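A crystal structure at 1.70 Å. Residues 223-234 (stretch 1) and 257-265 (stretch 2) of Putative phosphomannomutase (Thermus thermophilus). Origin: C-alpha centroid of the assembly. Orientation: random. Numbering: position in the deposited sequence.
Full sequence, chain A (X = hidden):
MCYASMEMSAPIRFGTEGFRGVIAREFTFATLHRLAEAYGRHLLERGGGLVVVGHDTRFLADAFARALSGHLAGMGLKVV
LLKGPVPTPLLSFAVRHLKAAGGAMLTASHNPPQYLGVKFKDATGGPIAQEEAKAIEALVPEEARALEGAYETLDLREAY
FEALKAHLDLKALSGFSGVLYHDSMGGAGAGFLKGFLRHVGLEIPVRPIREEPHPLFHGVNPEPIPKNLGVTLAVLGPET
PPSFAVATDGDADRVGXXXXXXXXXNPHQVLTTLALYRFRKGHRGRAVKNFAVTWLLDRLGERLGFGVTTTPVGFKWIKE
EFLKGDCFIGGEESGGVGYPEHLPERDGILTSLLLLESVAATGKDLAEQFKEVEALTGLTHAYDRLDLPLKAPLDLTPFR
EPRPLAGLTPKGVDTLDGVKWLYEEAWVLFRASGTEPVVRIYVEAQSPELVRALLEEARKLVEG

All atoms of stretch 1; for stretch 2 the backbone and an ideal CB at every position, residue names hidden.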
# COMPACT_ATOMS: atom_id res chain seq x y z
N GLU A 223 -10.07 -4.33 0.81
CA GLU A 223 -9.64 -3.18 0.03
C GLU A 223 -10.45 -2.02 0.61
O GLU A 223 -11.68 -1.99 0.48
CB GLU A 223 -9.98 -3.38 -1.46
CG GLU A 223 -9.32 -2.36 -2.38
CD GLU A 223 -9.79 -2.47 -3.82
OE1 GLU A 223 -10.38 -3.51 -4.20
OE2 GLU A 223 -9.56 -1.51 -4.59
N PRO A 224 -9.78 -1.05 1.25
CA PRO A 224 -10.41 0.11 1.88
C PRO A 224 -11.07 1.16 0.99
O PRO A 224 -10.61 2.30 0.90
CB PRO A 224 -9.28 0.69 2.73
CG PRO A 224 -8.08 0.43 1.88
CD PRO A 224 -8.31 -1.00 1.41
N ILE A 225 -12.15 0.76 0.32
CA ILE A 225 -12.92 1.65 -0.54
C ILE A 225 -14.37 1.50 -0.08
O ILE A 225 -14.72 0.51 0.58
CB ILE A 225 -12.79 1.29 -2.03
CG1 ILE A 225 -13.20 -0.16 -2.28
CG2 ILE A 225 -11.36 1.55 -2.49
CD1 ILE A 225 -13.10 -0.58 -3.74
N PRO A 226 -15.23 2.47 -0.41
CA PRO A 226 -16.64 2.45 -0.02
C PRO A 226 -17.40 1.11 -0.05
O PRO A 226 -18.04 0.75 0.93
CB PRO A 226 -17.26 3.50 -0.93
CG PRO A 226 -16.17 4.52 -1.01
CD PRO A 226 -14.93 3.66 -1.23
N LYS A 227 -17.31 0.37 -1.15
CA LYS A 227 -18.05 -0.89 -1.22
C LYS A 227 -17.71 -1.91 -0.14
O LYS A 227 -18.52 -2.79 0.17
CB LYS A 227 -17.90 -1.54 -2.60
CG LYS A 227 -16.50 -1.96 -2.98
CD LYS A 227 -16.52 -2.93 -4.16
CE LYS A 227 -17.18 -4.25 -3.78
NZ LYS A 227 -17.26 -5.24 -4.90
N ASN A 228 -16.53 -1.79 0.45
CA ASN A 228 -16.11 -2.72 1.49
C ASN A 228 -16.09 -2.08 2.87
O ASN A 228 -15.73 -2.72 3.86
CB ASN A 228 -14.72 -3.28 1.17
CG ASN A 228 -14.67 -3.96 -0.18
OD1 ASN A 228 -15.41 -4.93 -0.42
ND2 ASN A 228 -13.81 -3.48 -1.07
N LEU A 229 -16.51 -0.82 2.95
CA LEU A 229 -16.49 -0.08 4.20
C LEU A 229 -17.86 0.28 4.79
O LEU A 229 -17.95 1.17 5.64
CB LEU A 229 -15.67 1.20 4.01
CG LEU A 229 -14.18 0.99 3.72
CD1 LEU A 229 -13.53 2.31 3.37
CD2 LEU A 229 -13.51 0.36 4.93
N GLY A 230 -18.91 -0.41 4.36
CA GLY A 230 -20.24 -0.12 4.87
C GLY A 230 -20.33 0.03 6.38
O GLY A 230 -20.86 1.02 6.89
N VAL A 231 -19.81 -0.96 7.11
CA VAL A 231 -19.86 -0.93 8.57
C VAL A 231 -19.17 0.30 9.16
O VAL A 231 -19.66 0.89 10.12
CB VAL A 231 -19.22 -2.20 9.18
CG1 VAL A 231 -19.24 -2.12 10.69
CG2 VAL A 231 -19.98 -3.43 8.71
N THR A 232 -18.04 0.68 8.58
CA THR A 232 -17.28 1.83 9.06
C THR A 232 -17.94 3.15 8.69
O THR A 232 -17.93 4.10 9.47
CB THR A 232 -15.84 1.78 8.50
OG1 THR A 232 -15.23 0.56 8.92
CG2 THR A 232 -15.02 2.96 9.01
N LEU A 233 -18.52 3.21 7.49
CA LEU A 233 -19.22 4.41 7.06
C LEU A 233 -20.39 4.64 8.00
O LEU A 233 -20.78 5.79 8.26
CB LEU A 233 -19.73 4.24 5.62
CG LEU A 233 -18.68 4.24 4.50
CD1 LEU A 233 -19.29 3.71 3.22
CD2 LEU A 233 -18.16 5.65 4.31
N ALA A 234 -20.95 3.56 8.53
CA ALA A 234 -22.08 3.65 9.45
C ALA A 234 -21.65 4.16 10.82
O ALA A 234 -22.26 5.07 11.38
CB ALA A 234 -22.76 2.30 9.57
N UNK A 257 -9.68 6.19 4.22
CA UNK A 257 -10.15 7.02 5.33
C UNK A 257 -11.65 7.32 5.28
O UNK A 257 -12.21 7.56 4.21
CB UNK A 257 -9.37 8.34 5.34
N UNK A 258 -12.29 7.30 6.44
CA UNK A 258 -13.71 7.63 6.54
C UNK A 258 -13.87 8.73 7.57
O UNK A 258 -13.40 8.62 8.71
CB UNK A 258 -14.55 6.40 6.91
N UNK A 259 -14.53 9.81 7.17
CA UNK A 259 -14.71 10.96 8.04
C UNK A 259 -16.11 11.02 8.63
O UNK A 259 -17.02 10.34 8.17
CB UNK A 259 -14.42 12.25 7.27
N UNK A 260 -16.29 11.83 9.69
CA UNK A 260 -17.59 11.98 10.34
C UNK A 260 -18.66 12.26 9.29
O UNK A 260 -18.42 13.01 8.34
CB UNK A 260 -17.55 13.10 11.38
N UNK A 261 -19.82 11.64 9.45
CA UNK A 261 -20.88 11.81 8.48
C UNK A 261 -20.81 10.69 7.47
O UNK A 261 -21.61 10.63 6.53
CB UNK A 261 -20.79 13.17 7.79
N UNK A 262 -19.84 9.80 7.66
CA UNK A 262 -19.69 8.69 6.74
C UNK A 262 -19.24 9.17 5.37
O UNK A 262 -19.82 8.80 4.35
CB UNK A 262 -21.00 7.91 6.62
N UNK A 263 -18.20 10.00 5.36
CA UNK A 263 -17.67 10.53 4.12
C UNK A 263 -16.33 9.88 3.80
O UNK A 263 -15.41 9.88 4.63
CB UNK A 263 -17.53 12.05 4.20
N UNK A 264 -16.21 9.33 2.60
CA UNK A 264 -14.97 8.70 2.19
C UNK A 264 -13.93 9.76 1.81
O UNK A 264 -14.24 10.73 1.12
CB UNK A 264 -15.22 7.75 1.02
N UNK A 265 -12.70 9.55 2.28
CA UNK A 265 -11.58 10.46 2.02
C UNK A 265 -10.62 9.56 1.23
O UNK A 265 -9.93 8.71 1.81
CB UNK A 265 -10.96 11.04 3.29

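Stretch 2 is a hairpin: two strands, 257-259 and 263-265, joined by a tight turn. Residues alternate in direction along each strand, so only some positions can address stretch 1.

Position 257 has extended backbone angles, and its CB points away from stretch 1, with nothing of that stretch within 5.5 Å. Stretch 1 sets no preference; a beta-branched residue suits the strand, and the residue is Val257.

At position 258 the CB points toward stretch 1, 4.1 Å from Thr232 CG2 and 4.5 Å from Leu233 CD2. These are methyl groups, and Leu229 CD1 lies in the same region, so the site offers carbon and little to pair with a polar group. Valine, isoleucine or perhaps leucine would suit, the beta-branched pair also fitting the extended backbone. It is Val258, whose methyls pack against all three side chains: CG1 comes 3.7 Å from Leu233 CD2, and CG2 comes 3.9 Å from Thr232 CG2 and 4.0 Å from Leu229 CD1.

Positions 259 and 260 both point away, so many side chains would be compatible with stretch 1. They are Leu259 and Pro260; the phi of -50° at 260 is well suited to a proline ring.

Position 261 also points away, but its phi/psi of 94/1° would jam a CB against the carbonyl O of the preceding residue. The backbone alone calls for glycine, and Gly261 is found.

Position 262 has a positive phi, 68°, which already favours glycine. Here stretch 1 adds a second reason: the ideal CB would lie 2.7 Å from Leu233 O, a clash. Gly262 lets the chains come close, its CA 3.5 Å from Leu233 O.

Position 263 points away from stretch 1 and is extended; several residues would do, beta-branched ones especially. Val263 fills it, its backbone N and O both bonded to Leu259 across the hairpin.

At position 264 the CB again points toward stretch 1, 3.9 Å from Pro226 CG and 4.9 Å from Leu233 CD2. Beyond lie the proline ring, Leu229 CD1 and the backbone of 224-225, a surface that a large apolar side chain could cover. Leucine, methionine or an aromatic would be reasonable. Phe264 has the flat face that a proline can pack on: Pro226 CD sits 3.6 Å from the ring centroid, only 3° off the normal, a CH-pi contact. Farther round the ring, CE1 lies 3.5 Å from Pro224 O and 4.1 Å from Leu229 CD1.

Position 265 is out of reach of stretch 1, which leaves its identity open; it is Phe265.

Stretch 2 (257-265) VVLPGGVFF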
# COMPACT_ATOMS: atom_id res chain seq x y z
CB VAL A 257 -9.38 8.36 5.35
CG1 VAL A 257 -9.98 9.30 6.39
CG2 VAL A 257 -7.91 8.11 5.67
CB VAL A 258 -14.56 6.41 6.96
CG1 VAL A 258 -16.03 6.83 7.09
CG2 VAL A 258 -14.44 5.31 5.91
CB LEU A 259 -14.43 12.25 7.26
CG LEU A 259 -13.06 12.37 6.58
CD1 LEU A 259 -13.00 13.69 5.81
CD2 LEU A 259 -11.95 12.31 7.63
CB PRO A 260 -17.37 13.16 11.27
CG PRO A 260 -15.96 12.95 11.70
CD PRO A 260 -15.26 12.60 10.40
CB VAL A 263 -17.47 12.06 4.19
CG1 VAL A 263 -16.89 12.56 2.87
CG2 VAL A 263 -18.79 12.75 4.48
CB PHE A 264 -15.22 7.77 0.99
CG PHE A 264 -14.01 7.01 0.56
CD1 PHE A 264 -13.37 6.13 1.43
CD2 PHE A 264 -13.49 7.17 -0.72
CE1 PHE A 264 -12.25 5.42 1.04
CE2 PHE A 264 -12.37 6.47 -1.13
CZ PHE A 264 -11.75 5.59 -0.25
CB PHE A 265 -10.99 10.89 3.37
CG PHE A 265 -10.04 12.06 3.29
CD1 PHE A 265 -10.51 13.35 3.06
CD2 PHE A 265 -8.68 11.88 3.53
CE1 PHE A 265 -9.63 14.44 3.07
CE2 PHE A 265 -7.81 12.95 3.55
CZ PHE A 265 -8.28 14.24 3.32
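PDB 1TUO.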